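Local atomic coordinates of D-alanyl-D-alanine carboxypeptidase (Streptococcus pneumoniae R6, PDB entry 1XP4), a protein that probably removes the terminal D-alanine from peptidoglycan precursors, acting as a serine-type carboxypeptidase in cell-wall synthesis. Residues I12-I18 with Y29-Q35; A170-A174 with T248-N252; E241-V246 with M271-S276; T304-P310 with M371-I377. All blocks are in the same frame, centred on the assembly; numbering follows the deposited sequence.

Contact 1: I12-I18 with Y29-Q35; sequences IAAKHAI and YEKDATQ
Lys31 is carried back across residues Ile12-Ile18 because CG stands anti to its backbone N (chi1 173°) and the rest of the chain is fully extended; His16, with CG beside its backbone N instead (chi1 -51°), sets its ring next to Asp32. The lysine ends between two carbonyls that flank an inverse gamma turn centred on Ala13. Lys31 NZ lies 2.8 Å from Ala14 O and 3.1 Å from Ile12 O, approaching the second almost head-on, so the two bonds pin the tip of a long, straight chain. On the way, Lys31 CD rests 3.7 Å from Ile12 CG2, and that same methyl meets the Tyr29 ring at CE2. Tyr29 OH also accepts a weak bond from Ile12 N.

At the other end, His16 ND1 donates to Asp32 O at 2.8 Å. The oxygen sits at the ring edge, near the ring plane, and uses an in-plane lone pair. Between these anchors Ala17 and Lys31 form a hydrogen-bonded antiparallel pair, Ala17 N to Lys31 O 3.0 Å, Lys31 N to Ala17 O 2.9 Å. Beyond it Ile18 faces Glu30, and Ile18 CB packs 3.9 Å from Ala33 CB.

This is the open end of the hairpin of strands 17-21 and 26-31. Strand 244-253 bonds to His16 and Ile18, helix 262-277 covers Ile12 and Tyr29 through Leu270, and helix 170-183 packs against Ile18.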
loop_
_atom_site.group_PDB
_atom_site.type_symbol
_atom_site.label_atom_id
_atom_site.label_comp_id
_atom_site.label_asym_id
_atom_site.label_seq_id
_atom_site.Cartn_x
_atom_site.Cartn_y
_atom_site.Cartn_z
ATOM N N ILE A 12 13.213 -0.957 16.356
ATOM C CA ILE A 12 13.426 -1.819 15.209
ATOM C C ILE A 12 14.856 -1.734 14.708
ATOM O O ILE A 12 15.471 -0.669 14.730
ATOM C CB ILE A 12 12.451 -1.466 14.069
ATOM C CG1 ILE A 12 12.548 -2.524 12.966
ATOM C CG2 ILE A 12 12.740 -0.057 13.544
ATOM C CD1 ILE A 12 11.258 -2.692 12.177
ATOM N N ALA A 13 15.385 -2.867 14.264
ATOM C CA ALA A 13 16.752 -2.938 13.764
ATOM C C ALA A 13 16.810 -2.501 12.302
ATOM O O ALA A 13 17.230 -3.259 11.417
ATOM C CB ALA A 13 17.281 -4.353 13.921
ATOM N N ALA A 14 16.374 -1.270 12.066
ATOM C CA ALA A 14 16.354 -0.680 10.732
ATOM C C ALA A 14 16.521 0.819 10.936
ATOM O O ALA A 14 16.145 1.340 11.985
ATOM C CB ALA A 14 15.026 -0.977 10.045
ATOM N N LYS A 15 17.083 1.513 9.951
ATOM C CA LYS A 15 17.292 2.948 10.090
ATOM C C LYS A 15 16.000 3.739 10.026
ATOM O O LYS A 15 15.866 4.755 10.702
ATOM C CB LYS A 15 18.251 3.466 9.017
ATOM C CG LYS A 15 19.640 2.889 9.116
ATOM C CD LYS A 15 20.675 3.787 8.455
ATOM C CE LYS A 15 22.067 3.150 8.509
ATOM N NZ LYS A 15 22.472 2.782 9.901
ATOM N N HIS A 16 15.048 3.268 9.225
ATOM C CA HIS A 16 13.778 3.970 9.061
ATOM C C HIS A 16 12.640 2.993 8.940
ATOM O O HIS A 16 12.775 1.960 8.287
ATOM C CB HIS A 16 13.804 4.812 7.792
ATOM C CG HIS A 16 14.993 5.706 7.693
ATOM N ND1 HIS A 16 15.066 6.918 8.345
ATOM C CD2 HIS A 16 16.178 5.544 7.058
ATOM C CE1 HIS A 16 16.246 7.466 8.114
ATOM N NE2 HIS A 16 16.940 6.652 7.338
ATOM N N ALA A 17 11.503 3.327 9.537
ATOM C CA ALA A 17 10.358 2.438 9.456
ATOM C C ALA A 17 9.081 3.083 9.961
ATOM O O ALA A 17 9.118 4.034 10.744
ATOM C CB ALA A 17 10.642 1.156 10.243
ATOM N N ILE A 18 7.953 2.558 9.494
ATOM C CA ILE A 18 6.645 3.032 9.920
ATOM C C ILE A 18 5.653 1.912 9.661
ATOM O O ILE A 18 5.790 1.156 8.699
ATOM C CB ILE A 18 6.183 4.287 9.142
ATOM C CG1 ILE A 18 4.945 4.884 9.819
ATOM C CG2 ILE A 18 5.849 3.919 7.695
ATOM C CD1 ILE A 18 4.497 6.215 9.243
ATOM N N TYR A 29 3.479 2.598 14.584
ATOM C CA TYR A 29 4.882 2.640 14.952
ATOM C C TYR A 29 5.681 3.446 13.943
ATOM O O TYR A 29 5.404 3.423 12.741
ATOM C CB TYR A 29 5.479 1.240 15.014
ATOM C CG TYR A 29 6.944 1.270 15.369
ATOM C CD1 TYR A 29 7.350 1.395 16.690
ATOM C CD2 TYR A 29 7.922 1.275 14.380
ATOM C CE1 TYR A 29 8.687 1.530 17.022
ATOM C CE2 TYR A 29 9.263 1.413 14.704
ATOM C CZ TYR A 29 9.635 1.540 16.028
ATOM O OH TYR A 29 10.953 1.679 16.375
ATOM N N GLU A 30 6.702 4.135 14.428
ATOM C CA GLU A 30 7.510 4.937 13.540
ATOM C C GLU A 30 8.908 5.161 14.093
ATOM O O GLU A 30 9.120 5.125 15.306
ATOM C CB GLU A 30 6.784 6.267 13.281
ATOM C CG GLU A 30 7.549 7.541 13.595
ATOM C CD GLU A 30 7.829 7.733 15.070
ATOM O OE1 GLU A 30 6.884 7.599 15.876
ATOM O OE2 GLU A 30 8.992 8.029 15.424
ATOM N N LYS A 31 9.858 5.359 13.182
ATOM C CA LYS A 31 11.249 5.625 13.527
ATOM C C LYS A 31 11.884 6.333 12.340
ATOM O O LYS A 31 12.147 5.707 11.314
ATOM C CB LYS A 31 12.005 4.329 13.816
ATOM C CG LYS A 31 13.490 4.552 14.008
ATOM C CD LYS A 31 14.221 3.268 14.309
ATOM C CE LYS A 31 15.722 3.492 14.258
ATOM N NZ LYS A 31 16.489 2.263 14.615
ATOM N N ASP A 32 12.126 7.634 12.482
ATOM C CA ASP A 32 12.715 8.431 11.410
ATOM C C ASP A 32 11.943 8.099 10.127
ATOM O O ASP A 32 12.518 7.674 9.121
ATOM C CB ASP A 32 14.198 8.081 11.259
ATOM C CG ASP A 32 15.016 9.220 10.667
ATOM O OD1 ASP A 32 14.439 10.291 10.377
ATOM O OD2 ASP A 32 16.244 9.053 10.495
ATOM N N ALA A 33 10.630 8.298 10.178
ATOM C CA ALA A 33 9.751 7.988 9.054
ATOM C C ALA A 33 9.488 9.124 8.077
ATOM O O ALA A 33 8.765 8.927 7.104
ATOM C CB ALA A 33 8.410 7.449 9.574
ATOM N N THR A 34 10.070 10.296 8.312
ATOM C CA THR A 34 9.844 11.434 7.420
ATOM C C THR A 34 11.016 11.844 6.527
ATOM O O THR A 34 10.832 12.573 5.554
ATOM C CB THR A 34 9.408 12.666 8.210
ATOM O OG1 THR A 34 10.277 12.839 9.331
ATOM C CG2 THR A 34 7.990 12.509 8.697
ATOM N N GLN A 35 12.219 11.386 6.840
ATOM C CA GLN A 35 13.369 11.747 6.021
ATOM C C GLN A 35 13.388 10.957 4.714
ATOM O O GLN A 35 13.488 9.735 4.727
ATOM C CB GLN A 35 14.665 11.478 6.783
ATOM C CG GLN A 35 15.914 11.922 6.051
ATOM C CD GLN A 35 17.146 11.162 6.508
ATOM O OE1 GLN A 35 18.241 11.345 5.967
ATOM N NE2 GLN A 35 16.973 10.296 7.506
#

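Contact 2: A170-A174 with T248-N252; sequences AYDVA and TVVLN
Val249 and Val173 meet with the same rotamer: in each, CG1 is anti to the backbone N (chi1 -176° and -179°) and CG2 lies beside it. The two isopropyl groups cross at a slant, CG1 of Val173 reaching CG1 of Val249 at 3.8 Å. The second methyl of Val249, CG2, also leans toward Val173 CG1 and lies near the backbone N of Ala174, so the two methyls of Val249 touch the consecutive helix residues Val173 and Ala174.

Leu251, two residues along and on the same side of the strand, divides its methyls between two helix residues. Its CD1 packs 3.8 Å from Ala170 CB, while CD2 approaches Val173 CG2 at 4.2 Å. Ala170 CB touches both strand residues, Val249 CG1 lying 3.9 Å away. No hydrogen bond crosses this buried, wholly apolar contact.

The axes of helix segment 170-174 and strand segment 248-251 pass 8.5 Å apart, their directions 145° from each other. Thr248 and Val250 turn the other way, to helix 262-277. An antiparallel sheet with helices on both faces is the core fold of the penicillin-recognising serine enzymes, and Ser41 and Lys44, predicted to be catalytic, are consistent with the SxxK motif of that family.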
loop_
_atom_site.group_PDB
_atom_site.type_symbol
_atom_site.label_atom_id
_atom_site.label_comp_id
_atom_site.label_asym_id
_atom_site.label_seq_id
_atom_site.Cartn_x
_atom_site.Cartn_y
_atom_site.Cartn_z
ATOM N N ALA A 170 9.598 6.706 4.660
ATOM C CA ALA A 170 8.813 5.525 5.004
ATOM C C ALA A 170 7.346 5.951 5.061
ATOM O O ALA A 170 6.448 5.205 4.659
ATOM C CB ALA A 170 9.264 4.956 6.345
ATOM N N TYR A 171 7.121 7.167 5.555
ATOM C CA TYR A 171 5.782 7.750 5.651
ATOM C C TYR A 171 5.191 7.789 4.241
ATOM O O TYR A 171 4.076 7.312 4.003
ATOM C CB TYR A 171 5.883 9.176 6.195
ATOM C CG TYR A 171 4.573 9.908 6.367
ATOM C CD1 TYR A 171 3.835 9.787 7.545
ATOM C CD2 TYR A 171 4.092 10.769 5.375
ATOM C CE1 TYR A 171 2.655 10.510 7.737
ATOM C CE2 TYR A 171 2.917 11.492 5.557
ATOM C CZ TYR A 171 2.206 11.359 6.742
ATOM O OH TYR A 171 1.053 12.084 6.947
ATOM N N ASP A 172 5.952 8.369 3.313
ATOM C CA ASP A 172 5.529 8.458 1.927
ATOM C C ASP A 172 5.211 7.072 1.371
ATOM O O ASP A 172 4.173 6.876 0.729
ATOM C CB ASP A 172 6.619 9.104 1.074
ATOM C CG ASP A 172 6.792 10.577 1.370
ATOM O OD1 ASP A 172 5.775 11.247 1.641
ATOM O OD2 ASP A 172 7.938 11.072 1.313
ATOM N N VAL A 173 6.100 6.112 1.619
ATOM C CA VAL A 173 5.894 4.751 1.134
ATOM C C VAL A 173 4.591 4.172 1.670
ATOM O O VAL A 173 3.835 3.546 0.925
ATOM C CB VAL A 173 7.056 3.834 1.532
ATOM C CG1 VAL A 173 6.820 2.444 1.007
ATOM C CG2 VAL A 173 8.355 4.374 0.961
ATOM N N ALA A 174 4.333 4.384 2.958
ATOM C CA ALA A 174 3.113 3.895 3.586
ATOM C C ALA A 174 1.913 4.392 2.786
ATOM O O ALA A 174 1.010 3.625 2.450
ATOM C CB ALA A 174 3.026 4.399 5.016
ATOM N N THR A 248 3.478 -2.417 6.532
ATOM C CA THR A 248 4.796 -2.279 7.128
ATOM C C THR A 248 5.841 -1.752 6.153
ATOM O O THR A 248 5.937 -2.214 5.012
ATOM C CB THR A 248 5.242 -3.656 7.687
ATOM O OG1 THR A 248 4.764 -3.790 9.029
ATOM C CG2 THR A 248 6.756 -3.819 7.656
ATOM N N VAL A 249 6.622 -0.782 6.615
ATOM C CA VAL A 249 7.708 -0.308 5.800
ATOM C C VAL A 249 8.991 -0.298 6.618
ATOM O O VAL A 249 9.159 0.423 7.568
ATOM C CB VAL A 249 7.326 1.093 5.368
ATOM C CG1 VAL A 249 8.363 1.636 4.422
ATOM C CG2 VAL A 249 5.969 1.074 4.676
ATOM N N VAL A 250 9.912 -1.215 6.280
ATOM C CA VAL A 250 11.217 -1.262 6.931
ATOM C C VAL A 250 12.290 -0.901 5.867
ATOM O O VAL A 250 12.577 -1.690 4.992
ATOM C CB VAL A 250 11.427 -2.721 7.409
ATOM C CG1 VAL A 250 12.918 -3.053 7.575
ATOM C CG2 VAL A 250 10.727 -3.028 8.715
ATOM N N LEU A 251 12.905 0.321 5.928
ATOM C CA LEU A 251 13.933 0.606 4.884
ATOM C C LEU A 251 15.253 1.175 5.370
ATOM O O LEU A 251 15.673 2.247 4.956
ATOM C CB LEU A 251 13.469 1.611 3.828
ATOM C CG LEU A 251 12.081 2.184 3.995
ATOM C CD1 LEU A 251 12.098 3.700 4.078
ATOM C CD2 LEU A 251 11.235 1.866 2.782
ATOM N N ASN A 252 15.853 0.466 6.319
ATOM C CA ASN A 252 17.218 0.136 6.067
ATOM C C ASN A 252 17.696 -0.812 7.142
ATOM O O ASN A 252 18.217 -0.416 8.179
ATOM C CB ASN A 252 18.018 1.406 6.146
ATOM C CG ASN A 252 19.292 1.158 5.402
ATOM O OD1 ASN A 252 19.879 2.075 4.802
ATOM N ND2 ASN A 252 19.681 -0.111 5.349
#

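Contact 3: E241-V246 with M271-S276; sequences EKGMRV and MDYISS
Glu241 and Ser275 make the main polar link between the hairpin and the helix. Tracing the glutamate outward, CB and then CG each pass 4.0 Å from Ser275 OG, keeping alongside the serine hydroxyl without bonding to it. Beyond CG the extended chain closes in: Glu241 CD is 3.6 Å from Ser275 OG. There OE1 accepts the hydroxyl proton, with Ser275 OG at 2.6 Å, using its anti lone pair, the one turned away from the other oxygen. OE2 comes 4.1 Å from Met271 CB, one helical turn back, and its charge is met by a salt bridge to Arg217. Arg217 bridges to Asp272 of the helix as well, so one guanidinium group probably offsets the negative charge of both acids.

Glu241 opens a type I' turn that closes at Met244, with Lys242 and Gly243 at its corners: a tight two-residue beta hairpin joining strands 234-241 and 244-253. From that corner Lys242 sends a straight chain over Ser275, and NZ makes a weak bond to Ser275 O at 2.9 Å.

Deeper in, the contact is apolar. Met244, modelled as selenomethionine, bends at its last torsion (chi3 88°) and crosses Ile274 at about a right angle, CE lying 3.6 Å from Ile274 CG2. Val246 and Met271, the latter also a selenomethionine, reach toward each other tip to tip, with Val246 CG1 3.6 Å from Met271 SE. The same Val246 CG1 touches Ile274 CD1 at 4.1 Å. Strands 17-21 and 26-31 continue this apolar layer, Ala19 and Leu28 packing on Ile274.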
loop_
_atom_site.group_PDB
_atom_site.type_symbol
_atom_site.label_atom_id
_atom_site.label_comp_id
_atom_site.label_asym_id
_atom_site.label_seq_id
_atom_site.Cartn_x
_atom_site.Cartn_y
_atom_site.Cartn_z
ATOM N N GLU A 241 -3.182 -9.687 10.675
ATOM C CA GLU A 241 -2.896 -10.369 11.925
ATOM C C GLU A 241 -3.945 -9.982 12.954
ATOM O O GLU A 241 -4.195 -8.801 13.177
ATOM C CB GLU A 241 -1.501 -9.992 12.419
ATOM C CG GLU A 241 -0.700 -11.162 12.935
ATOM C CD GLU A 241 0.753 -10.803 13.168
ATOM O OE1 GLU A 241 1.025 -10.002 14.081
ATOM O OE2 GLU A 241 1.627 -11.313 12.433
ATOM N N LYS A 242 -4.551 -10.992 13.569
ATOM C CA LYS A 242 -5.591 -10.804 14.573
ATOM C C LYS A 242 -6.731 -9.953 14.047
ATOM O O LYS A 242 -7.227 -9.062 14.736
ATOM C CB LYS A 242 -5.002 -10.183 15.829
ATOM C CG LYS A 242 -3.984 -11.077 16.488
ATOM C CD LYS A 242 -3.350 -10.406 17.682
ATOM C CE LYS A 242 -2.179 -11.226 18.197
ATOM N NZ LYS A 242 -1.545 -10.591 19.394
ATOM N N GLY A 243 -7.132 -10.243 12.812
ATOM C CA GLY A 243 -8.227 -9.531 12.177
ATOM C C GLY A 243 -7.932 -8.135 11.660
ATOM O O GLY A 243 -8.821 -7.491 11.091
HETATM N N MSE A 244 -6.694 -7.671 11.831
HETATM C CA MSE A 244 -6.312 -6.326 11.404
HETATM C C MSE A 244 -5.238 -6.297 10.315
HETATM O O MSE A 244 -4.229 -7.007 10.397
HETATM C CB MSE A 244 -5.840 -5.536 12.628
HETATM C CG MSE A 244 -5.284 -4.146 12.357
HETATM SE SE MSE A 244 -4.807 -3.238 14.022
HETATM C CE MSE A 244 -2.992 -3.848 14.238
ATOM N N ARG A 245 -5.462 -5.471 9.295
ATOM C CA ARG A 245 -4.508 -5.335 8.196
ATOM C C ARG A 245 -3.475 -4.264 8.520
ATOM O O ARG A 245 -3.807 -3.114 8.818
ATOM C CB ARG A 245 -5.216 -4.972 6.897
ATOM C CG ARG A 245 -4.274 -4.848 5.727
ATOM C CD ARG A 245 -4.829 -5.575 4.523
ATOM N NE ARG A 245 -3.803 -6.437 3.951
ATOM C CZ ARG A 245 -4.053 -7.582 3.328
ATOM N NH1 ARG A 245 -5.303 -8.008 3.188
ATOM N NH2 ARG A 245 -3.045 -8.318 2.876
ATOM N N VAL A 246 -2.213 -4.654 8.442
ATOM C CA VAL A 246 -1.127 -3.755 8.751
ATOM C C VAL A 246 -0.203 -3.592 7.569
ATOM O O VAL A 246 0.137 -4.570 6.903
ATOM C CB VAL A 246 -0.290 -4.293 9.933
ATOM C CG1 VAL A 246 0.915 -3.391 10.171
ATOM C CG2 VAL A 246 -1.148 -4.390 11.190
HETATM N N MSE A 271 5.877 -6.688 13.967
HETATM C CA MSE A 271 4.510 -7.171 14.114
HETATM C C MSE A 271 4.198 -7.767 15.477
HETATM O O MSE A 271 3.053 -7.704 15.936
HETATM C CB MSE A 271 4.181 -8.164 13.004
HETATM C CG MSE A 271 4.111 -7.510 11.627
HETATM SE SE MSE A 271 2.524 -6.425 11.282
HETATM C CE MSE A 271 1.917 -6.033 13.049
ATOM N N ASP A 272 5.208 -8.347 16.124
ATOM C CA ASP A 272 5.009 -8.909 17.454
ATOM C C ASP A 272 4.660 -7.745 18.371
ATOM O O ASP A 272 3.831 -7.869 19.266
ATOM C CB ASP A 272 6.279 -9.597 17.966
ATOM C CG ASP A 272 6.471 -10.991 17.393
ATOM O OD1 ASP A 272 5.552 -11.822 17.517
ATOM O OD2 ASP A 272 7.553 -11.264 16.830
ATOM N N TYR A 273 5.300 -6.607 18.135
ATOM C CA TYR A 273 5.054 -5.415 18.932
ATOM C C TYR A 273 3.631 -4.933 18.726
ATOM O O TYR A 273 2.864 -4.772 19.682
ATOM C CB TYR A 273 6.016 -4.300 18.526
ATOM C CG TYR A 273 5.655 -2.936 19.080
ATOM C CD1 TYR A 273 5.733 -2.672 20.445
ATOM C CD2 TYR A 273 5.234 -1.906 18.233
ATOM C CE1 TYR A 273 5.405 -1.422 20.951
ATOM C CE2 TYR A 273 4.904 -0.651 18.733
ATOM C CZ TYR A 273 4.990 -0.417 20.092
ATOM O OH TYR A 273 4.644 0.816 20.598
ATOM N N ILE A 274 3.287 -4.711 17.464
ATOM C CA ILE A 274 1.966 -4.214 17.097
ATOM C C ILE A 274 0.795 -5.050 17.592
ATOM O O ILE A 274 -0.214 -4.505 18.045
ATOM C CB ILE A 274 1.864 -4.064 15.579
ATOM C CG1 ILE A 274 2.854 -2.995 15.121
ATOM C CG2 ILE A 274 0.443 -3.712 15.180
ATOM C CD1 ILE A 274 3.059 -2.950 13.638
ATOM N N SER A 275 0.930 -6.369 17.507
ATOM C CA SER A 275 -0.132 -7.267 17.934
ATOM C C SER A 275 -0.273 -7.392 19.443
ATOM O O SER A 275 -1.351 -7.709 19.950
ATOM C CB SER A 275 0.073 -8.642 17.312
ATOM O OG SER A 275 -0.096 -8.557 15.911
ATOM N N SER A 276 0.805 -7.150 20.172
ATOM C CA SER A 276 0.718 -7.240 21.614
ATOM C C SER A 276 0.370 -5.866 22.192
ATOM O O SER A 276 -0.044 -5.767 23.344
ATOM C CB SER A 276 2.044 -7.732 22.196
ATOM O OG SER A 276 3.051 -6.743 22.080
#

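Contact 4: T304-P310 with M371-I377; sequences TVIAVAP and MVADKKI
Val308 and Val372 clasp each other as a hydrogen-bonded antiparallel pair, the firm middle of this contact. Each N-H reaches the carbonyl of the other residue, Val308 N to Val372 O at 2.7 Å and Val372 N to Val308 O at 2.7 Å. A third bond, Asp374 N to Ile306 O at 2.9 Å, follows beyond the non-hydrogen-bonded pair Ala307 and Ala373.

The buried side carries Val305, Ala307, Met371 and Ala373. Val305 CG1 is its hub, packing 3.8 Å from Ala373 CB and 4.0 Å from Ile377 CD1. Met371, modelled as selenomethionine, is bent at chi2 (-70°) and chi3 so that it folds back along the partner chain, bringing SE within 4.1 Å of Ala309 CB. These pairs join strand 307-308, at the edge, to strand 368-373, the middle member of a three-stranded antiparallel sheet in the C-terminal domain of the PBP5 type; strand 345-350 lies on its other side, with Leu349 touching Met371 and Val346 touching Ala373.

The opposite face, with Val308 and Val372, runs out toward solvent at Pro310 and Asp374. The exposed Pro310 ring meets Val372 at about a right angle, its CG 3.6 Å from Val372 CG2. Asp374 sets its carboxylate between backbone N and carbonyl carbon (chi1 87°), which turns it over Val308, CG2 of the valine lying 3.8 Å from CG of the aspartate. Past Ala373 the chain leaves the strand and the contact becomes loose: Lys375 is exposed and touches mainly through its backbone O, near Val305 CG1, and poorly ordered Thr304 contributes little beyond its O beside Ile377.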
loop_
_atom_site.group_PDB
_atom_site.type_symbol
_atom_site.label_atom_id
_atom_site.label_comp_id
_atom_site.label_asym_id
_atom_site.label_seq_id
_atom_site.Cartn_x
_atom_site.Cartn_y
_atom_site.Cartn_z
ATOM N N THR A 304 -37.160 10.179 13.971
ATOM C CA THR A 304 -36.169 9.100 13.863
ATOM C C THR A 304 -36.137 8.454 12.473
ATOM O O THR A 304 -37.175 8.220 11.847
ATOM C CB THR A 304 -36.298 8.020 15.013
ATOM O OG1 THR A 304 -36.902 6.801 14.541
ATOM C CG2 THR A 304 -37.074 8.510 16.228
ATOM N N VAL A 305 -34.915 8.348 11.927
ATOM C CA VAL A 305 -34.562 7.051 11.407
ATOM C C VAL A 305 -33.543 6.412 12.307
ATOM O O VAL A 305 -32.469 6.914 12.533
ATOM C CB VAL A 305 -33.982 7.040 10.010
ATOM C CG1 VAL A 305 -34.816 6.117 9.153
ATOM C CG2 VAL A 305 -33.915 8.405 9.388
ATOM N N ILE A 306 -33.820 5.223 12.771
ATOM C CA ILE A 306 -32.719 4.702 13.507
ATOM C C ILE A 306 -31.692 4.312 12.480
ATOM O O ILE A 306 -31.938 3.667 11.468
ATOM C CB ILE A 306 -33.151 3.507 14.371
ATOM C CG1 ILE A 306 -34.191 3.967 15.378
ATOM C CG2 ILE A 306 -31.936 3.013 15.183
ATOM C CD1 ILE A 306 -33.605 4.186 16.781
ATOM N N ALA A 307 -30.601 5.012 12.749
ATOM C CA ALA A 307 -29.401 4.823 11.977
ATOM C C ALA A 307 -28.479 3.971 12.826
ATOM O O ALA A 307 -28.010 4.384 13.844
ATOM C CB ALA A 307 -28.761 6.198 11.793
ATOM N N VAL A 308 -28.225 3.022 11.940
ATOM C CA VAL A 308 -27.712 1.726 12.330
ATOM C C VAL A 308 -26.448 1.343 11.574
ATOM O O VAL A 308 -26.204 1.826 10.472
ATOM C CB VAL A 308 -28.814 0.674 12.084
ATOM C CG1 VAL A 308 -28.218 -0.703 12.027
ATOM C CG2 VAL A 308 -29.862 0.755 13.177
ATOM N N ALA A 309 -25.650 0.470 12.169
ATOM C CA ALA A 309 -24.433 -0.046 11.503
ATOM C C ALA A 309 -24.771 -1.161 10.535
ATOM O O ALA A 309 -25.526 -2.062 10.867
ATOM C CB ALA A 309 -23.511 -0.538 12.603
ATOM N N PRO A 310 -24.311 -1.118 9.264
ATOM C CA PRO A 310 -24.826 -2.306 8.599
ATOM C C PRO A 310 -23.644 -3.153 8.118
ATOM O O PRO A 310 -23.599 -3.754 7.042
ATOM C CB PRO A 310 -25.452 -1.750 7.326
ATOM C CG PRO A 310 -24.497 -0.660 6.838
ATOM C CD PRO A 310 -23.850 -0.181 8.219
HETATM N N MSE A 371 -23.354 5.216 8.840
HETATM C CA MSE A 371 -24.477 4.696 9.596
HETATM C C MSE A 371 -25.699 4.803 8.704
HETATM O O MSE A 371 -26.084 5.882 8.252
HETATM C CB MSE A 371 -24.662 5.487 10.885
HETATM C CG MSE A 371 -23.521 5.281 11.869
HETATM SE SE MSE A 371 -23.484 3.515 12.652
HETATM C CE MSE A 371 -24.811 3.786 14.016
ATOM N N VAL A 372 -26.299 3.651 8.468
ATOM C CA VAL A 372 -27.439 3.504 7.588
ATOM C C VAL A 372 -28.818 3.619 8.231
ATOM O O VAL A 372 -28.984 3.392 9.428
ATOM C CB VAL A 372 -27.299 2.146 6.870
ATOM C CG1 VAL A 372 -28.610 1.696 6.312
ATOM C CG2 VAL A 372 -26.254 2.259 5.781
ATOM N N ALA A 373 -29.803 3.983 7.413
ATOM C CA ALA A 373 -31.192 4.100 7.857
ATOM C C ALA A 373 -31.778 2.691 7.867
ATOM O O ALA A 373 -31.685 1.982 6.862
ATOM C CB ALA A 373 -31.969 4.968 6.887
ATOM N N ASP A 374 -32.388 2.272 8.973
ATOM C CA ASP A 374 -32.931 0.918 9.002
ATOM C C ASP A 374 -34.455 0.866 8.941
ATOM O O ASP A 374 -35.091 0.064 9.617
ATOM C CB ASP A 374 -32.394 0.167 10.233
ATOM C CG ASP A 374 -33.223 0.386 11.471
ATOM O OD1 ASP A 374 -33.753 1.502 11.651
ATOM O OD2 ASP A 374 -33.332 -0.567 12.270
ATOM N N LYS A 375 -35.026 1.707 8.083
ATOM C CA LYS A 375 -36.470 1.807 7.913
ATOM C C LYS A 375 -36.700 2.838 6.813
ATOM O O LYS A 375 -35.829 3.663 6.546
ATOM C CB LYS A 375 -37.095 2.279 9.231
ATOM C CG LYS A 375 -38.598 2.513 9.261
ATOM C CD LYS A 375 -38.987 2.942 10.675
ATOM C CE LYS A 375 -40.465 3.224 10.848
ATOM N NZ LYS A 375 -40.835 3.219 12.293
ATOM N N LYS A 376 -37.857 2.786 6.166
ATOM C CA LYS A 376 -38.176 3.742 5.114
ATOM C C LYS A 376 -39.105 4.801 5.702
ATOM O O LYS A 376 -39.845 4.514 6.641
ATOM C CB LYS A 376 -38.858 3.018 3.948
ATOM C CG LYS A 376 -39.404 3.922 2.847
ATOM C CD LYS A 376 -40.120 3.091 1.793
ATOM C CE LYS A 376 -40.766 3.946 0.710
ATOM N NZ LYS A 376 -41.415 3.100 -0.340
ATOM N N ILE A 377 -39.065 6.019 5.165
ATOM C CA ILE A 377 -39.925 7.091 5.666
ATOM C C ILE A 377 -40.850 7.656 4.581
ATOM O O ILE A 377 -40.486 7.715 3.407
ATOM C CB ILE A 377 -39.088 8.233 6.262
ATOM C CG1 ILE A 377 -38.040 7.661 7.223
ATOM C CG2 ILE A 377 -39.990 9.195 7.013
ATOM C CD1 ILE A 377 -38.620 6.960 8.434
#

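In the fold
Contacts 1, 2 and 3 all build on the five-stranded sheet of the catalytic domain. Contacts 1 and 2 touch, their centres 7 Å apart: Lys15 N lies 2.9 Å from Asn252 O and Ala33 O 2.9 Å from Tyr171 N, both probable hydrogen bonds. Contact 3 uses strand 244-253, as contact 2 does, but its helix covers the other face; their centres are 17 Å apart. Contact 2 comes nearest the predicted active site, with the side chain of Val173 about 8 Å from that of Lys224 and the side chain of Leu251 about 10 Å from that of Ser41. Contact 4 stands apart in the C-terminal domain, its nearest atoms about 16 Å from contact 3.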